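Local coordinates for protein KLLA0E08119p (Kluyveromyces lactis, PDB 3VA7) that probably carboxylates urea to urea-1-carboxylate at the expense of ATP with the help of biotin, as part of a longer enzyme that also hydrolyses this product, at residues 698-703 / 1200-1205. Numbering follows the deposited sequence.
Sequences NRFGVR and AMKTEM. With BTI (5-(hexahydro-2-oxo-1H-thieno[3,4-D]imidazol-6-yl)pentanal), chain B.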
ATOM      1  N   ASN A 698     -14.703   8.750  10.404  1.00 26.69           N
ATOM      2  CA  ASN A 698     -13.317   8.253  10.452  1.00 27.50           C
ATOM      3  C   ASN A 698     -12.429   9.221   9.681  1.00 27.34           C
ATOM      4  O   ASN A 698     -12.874  10.329   9.362  1.00 27.58           O
ATOM      5  CB  ASN A 698     -13.123   6.805   9.965  1.00 25.94           C
ATOM      6  CG  ASN A 698     -13.469   6.610   8.497  1.00 29.20           C
ATOM      7  OD1 ASN A 698     -14.010   7.485   7.826  1.00 33.15           O
ATOM      8  ND2 ASN A 698     -13.168   5.434   7.989  1.00 33.21           N
ATOM      9  N   ARG A 699     -11.202   8.817   9.366  1.00 26.21           N
ATOM     10  CA  ARG A 699     -10.319   9.730   8.697  1.00 25.24           C
ATOM     11  C   ARG A 699     -10.809  10.124   7.296  1.00 26.02           C
ATOM     12  O   ARG A 699     -10.337  11.134   6.735  1.00 26.78           O
ATOM     13  CB  ARG A 699      -8.916   9.178   8.682  1.00 24.95           C
ATOM     14  CG  ARG A 699      -8.277   9.107  10.084  1.00 25.75           C
ATOM     15  CD  ARG A 699      -6.971   8.259  10.027  1.00 27.59           C
ATOM     16  NE  ARG A 699      -6.124   8.691   8.909  1.00 27.60           N
ATOM     17  CZ  ARG A 699      -5.155   9.612   8.966  1.00 26.66           C
ATOM     18  NH1 ARG A 699      -4.818  10.201  10.124  1.00 23.65           N
ATOM     19  NH2 ARG A 699      -4.468   9.895   7.852  1.00 26.45           N
ATOM     20  N   PHE A 700     -11.801   9.424   6.742  1.00 25.35           N
ATOM     21  CA  PHE A 700     -12.282   9.863   5.435  1.00 26.18           C
ATOM     22  C   PHE A 700     -13.114  11.108   5.633  1.00 27.69           C
ATOM     23  O   PHE A 700     -13.276  11.914   4.689  1.00 28.57           O
ATOM     24  CB  PHE A 700     -13.125   8.816   4.631  1.00 26.33           C
ATOM     25  CG  PHE A 700     -12.551   7.419   4.589  1.00 24.81           C
ATOM     26  CD1 PHE A 700     -13.397   6.327   4.651  1.00 27.01           C
ATOM     27  CD2 PHE A 700     -11.192   7.195   4.504  1.00 28.10           C
ATOM     28  CE1 PHE A 700     -12.909   5.034   4.595  1.00 27.63           C
ATOM     29  CE2 PHE A 700     -10.673   5.880   4.489  1.00 30.95           C
ATOM     30  CZ  PHE A 700     -11.540   4.815   4.536  1.00 30.34           C
ATOM     31  N   GLY A 701     -13.669  11.266   6.839  1.00 28.23           N
ATOM     32  CA  GLY A 701     -14.603  12.334   7.088  1.00 28.38           C
ATOM     33  C   GLY A 701     -15.494  12.040   8.270  1.00 29.22           C
ATOM     34  O   GLY A 701     -15.701  10.897   8.629  1.00 29.83           O
ATOM     35  N   VAL A 702     -16.036  13.094   8.866  1.00 29.28           N
ATOM     36  CA  VAL A 702     -16.760  13.011  10.099  1.00 28.77           C
ATOM     37  C   VAL A 702     -18.188  13.345   9.809  1.00 28.44           C
ATOM     38  O   VAL A 702     -18.502  14.444   9.438  1.00 28.13           O
ATOM     39  CB  VAL A 702     -16.102  13.915  11.172  1.00 29.00           C
ATOM     40  CG1 VAL A 702     -17.017  14.129  12.382  1.00 28.05           C
ATOM     41  CG2 VAL A 702     -14.731  13.279  11.591  1.00 28.28           C
ATOM     42  N   ARG A 703     -19.050  12.352   9.929  1.00 29.10           N
ATOM     43  CA  ARG A 703     -20.462  12.503   9.558  1.00 29.93           C
ATOM     44  C   ARG A 703     -21.314  13.229  10.671  1.00 30.21           C
ATOM     45  O   ARG A 703     -21.051  13.105  11.880  1.00 29.61           O
ATOM     46  CB  ARG A 703     -20.991  11.123   9.157  1.00 29.26           C
ATOM     47  CG  ARG A 703     -22.460  11.040   8.824  1.00 30.98           C
ATOM     48  CD  ARG A 703     -22.790  11.749   7.515  1.00 33.06           C
ATOM     49  NE  ARG A 703     -22.338  10.991   6.352  1.00 31.78           N
ATOM     50  CZ  ARG A 703     -22.614  11.332   5.100  1.00 32.62           C
ATOM     51  NH1 ARG A 703     -23.292  12.447   4.840  1.00 33.25           N
ATOM     52  NH2 ARG A 703     -22.190  10.584   4.103  1.00 31.86           N
ATOM     53  N   ALA A1200     -19.380   0.206  12.693  1.00 32.87           N
ATOM     54  CA  ALA A1200     -18.837   1.322  13.465  1.00 32.62           C
ATOM     55  C   ALA A1200     -17.742   1.998  12.647  1.00 33.52           C
ATOM     56  O   ALA A1200     -16.815   1.323  12.158  1.00 34.00           O
ATOM     57  CB  ALA A1200     -18.259   0.830  14.739  1.00 32.15           C
ATOM     58  N   MET A1201     -17.818   3.324  12.486  1.00 33.63           N
ATOM     59  CA  MET A1201     -16.722   4.056  11.845  1.00 32.87           C
ATOM     60  C   MET A1201     -16.430   3.493  10.474  1.00 33.16           C
ATOM     61  O   MET A1201     -15.269   3.281  10.136  1.00 32.80           O
ATOM     62  CB  MET A1201     -15.472   3.995  12.696  1.00 32.02           C
ATOM     63  CG  MET A1201     -15.665   4.583  14.057  1.00 33.12           C
ATOM     64  SD  MET A1201     -14.163   4.353  15.023  1.00 37.89           S
ATOM     65  CE  MET A1201     -14.548   2.829  15.879  1.00 35.78           C
ATOM     66  N   LYS A1202     -17.504   3.255   9.698  1.00 34.05           N
ATOM     67  CA  LYS A1202     -17.449   2.759   8.328  1.00 34.40           C
ATOM     68  C   LYS A1202     -16.766   1.401   8.181  1.00 36.20           C
ATOM     69  O   LYS A1202     -16.318   1.033   7.093  1.00 37.94           O
ATOM     70  CB  LYS A1202     -16.758   3.790   7.447  1.00 33.75           C
ATOM     71  CG  LYS A1202     -17.230   5.194   7.742  1.00 31.93           C
ATOM     72  CD  LYS A1202     -17.022   6.182   6.621  1.00 25.70           C
ATOM     73  CE  LYS A1202     -16.996   7.550   7.263  1.00 26.21           C
ATOM     74  NZ  LYS A1202     -16.727   8.731   6.402  1.00 23.72           N
ATOM     75  N   THR A1203     -16.664   0.661   9.270  1.00 37.23           N
ATOM     76  CA  THR A1203     -16.009  -0.627   9.261  1.00 38.54           C
ATOM     77  C   THR A1203     -16.963  -1.687   9.705  1.00 39.05           C
ATOM     78  O   THR A1203     -17.789  -1.433  10.541  1.00 39.21           O
ATOM     79  CB  THR A1203     -14.906  -0.613  10.223  1.00 38.30           C
ATOM     80  OG1 THR A1203     -14.122   0.502   9.893  1.00 39.56           O
ATOM     81  CG2 THR A1203     -14.036  -1.827  10.071  1.00 40.29           C
ATOM     82  N   GLU A1204     -16.833  -2.869   9.119  1.00 40.49           N
ATOM     83  CA  GLU A1204     -17.595  -4.033   9.512  1.00 41.57           C
ATOM     84  C   GLU A1204     -16.960  -4.558  10.809  1.00 42.42           C
ATOM     85  O   GLU A1204     -15.888  -5.147  10.770  1.00 42.79           O
ATOM     86  CB  GLU A1204     -17.531  -5.039   8.378  1.00 41.06           C
ATOM     87  CG  GLU A1204     -17.632  -6.484   8.788  1.00 42.61           C
ATOM     88  CD  GLU A1204     -18.019  -7.419   7.656  1.00 42.67           C
ATOM     89  OE1 GLU A1204     -18.085  -8.639   7.917  1.00 44.09           O
ATOM     90  OE2 GLU A1204     -18.250  -6.961   6.515  1.00 43.01           O
ATOM     91  N   MET A1205     -17.595  -4.291  11.952  1.00 43.23           N
ATOM     92  CA  MET A1205     -17.043  -4.664  13.282  1.00 45.12           C
ATOM     93  C   MET A1205     -17.660  -5.964  13.856  1.00 45.32           C
ATOM     94  O   MET A1205     -18.885  -6.059  14.197  1.00 44.20           O
ATOM     95  CB  MET A1205     -17.226  -3.540  14.313  1.00 45.68           C
ATOM     96  CG  MET A1205     -16.290  -2.355  14.202  1.00 50.24           C
ATOM     97  SD  MET A1205     -14.940  -2.508  15.362  1.00 57.77           S
ATOM     98  CE  MET A1205     -13.603  -3.203  14.354  1.00 59.30           C
TER
HETATM   99  C11 BTI B1901     -17.411   9.087   5.310  1.00 25.60           C
HETATM  100  O11 BTI B1901     -18.368   8.373   4.877  1.00 24.16           O
HETATM  101  C10 BTI B1901     -16.775  10.286   4.544  1.00 21.46           C
HETATM  102  C9  BTI B1901     -17.397  10.426   3.156  1.00 18.39           C
HETATM  103  C8  BTI B1901     -17.105  11.726   2.420  1.00 21.52           C
HETATM  104  C7  BTI B1901     -18.096  12.078   1.292  1.00 20.98           C
HETATM  105  C2  BTI B1901     -18.371  10.962   0.305  1.00 22.09           C
HETATM  106  S1  BTI B1901     -16.915  10.402  -0.527  1.00 26.18           S
HETATM  107  C6  BTI B1901     -17.795   9.773  -1.913  1.00 24.36           C
HETATM  108  C5  BTI B1901     -19.096  10.536  -2.030  1.00 25.05           C
HETATM  109  N3  BTI B1901     -18.792  11.501  -3.054  1.00 23.28           N
HETATM  110  C3  BTI B1901     -18.718  12.707  -2.556  1.00 25.41           C
HETATM  111  O3  BTI B1901     -18.504  13.782  -3.287  1.00 28.17           O
HETATM  112  N2  BTI B1901     -18.929  12.724  -1.257  1.00 26.61           N
HETATM  113  C4  BTI B1901     -19.331  11.403  -0.787  1.00 25.69           C
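Biotinyl-lysine K1202, at the tip of a type I' hairpin turn (A1200 to T1203) in the biotin carrier domain, enters the carboxyltransferase active site over the type I turn N698 to G701. The AMKTEM sequence carries the AMK motif of biotin carriers, and NZ of K1202 is joined to C11 of BTI by a covalent bond of 1.3 Å. Beyond CG the lysine chain is extended, which brings its NZ to G701 O for a weak, bent hydrogen bond of 3.3 Å. N698 crosses this chain at about a right angle: its OD1 lies 3.0 Å from K1202 CE, while its ND2 packs at 4.0 Å from K1202 CB. A chi1 of 63° sets CG of N698 between the backbone N and the carbonyl carbon; OD1 accepts from F700 N at 3.1 Å, closing an Asx turn, with that donor well above the plane of the side-chain amide. ND2 lies over one face of the F700 ring, toward its rim. F700 slides past the lysine in the opposite direction, its CB 4.0 Å from K1202 NZ and its CD1 4.1 Å from K1202 CD. With N698 cut back to an alanine, F700 N would probably lose its Asx-turn acceptor and K1202 the amide that packs across its aliphatic chain. G701, whose backbone angles (phi 158°) call for glycine, lies with its CA 3.9 Å from C10 of BTI. Further along, N737 and G755 hydrogen-bond BTI. The carrier hairpin, strands 1194-1200 and 1203-1208, thus docks by its turn against the end of strand 691-698, where N696 and Y695 bind the backbone of K1202 and M1201, while strand 701-705 runs on between 691-698 and 742-746.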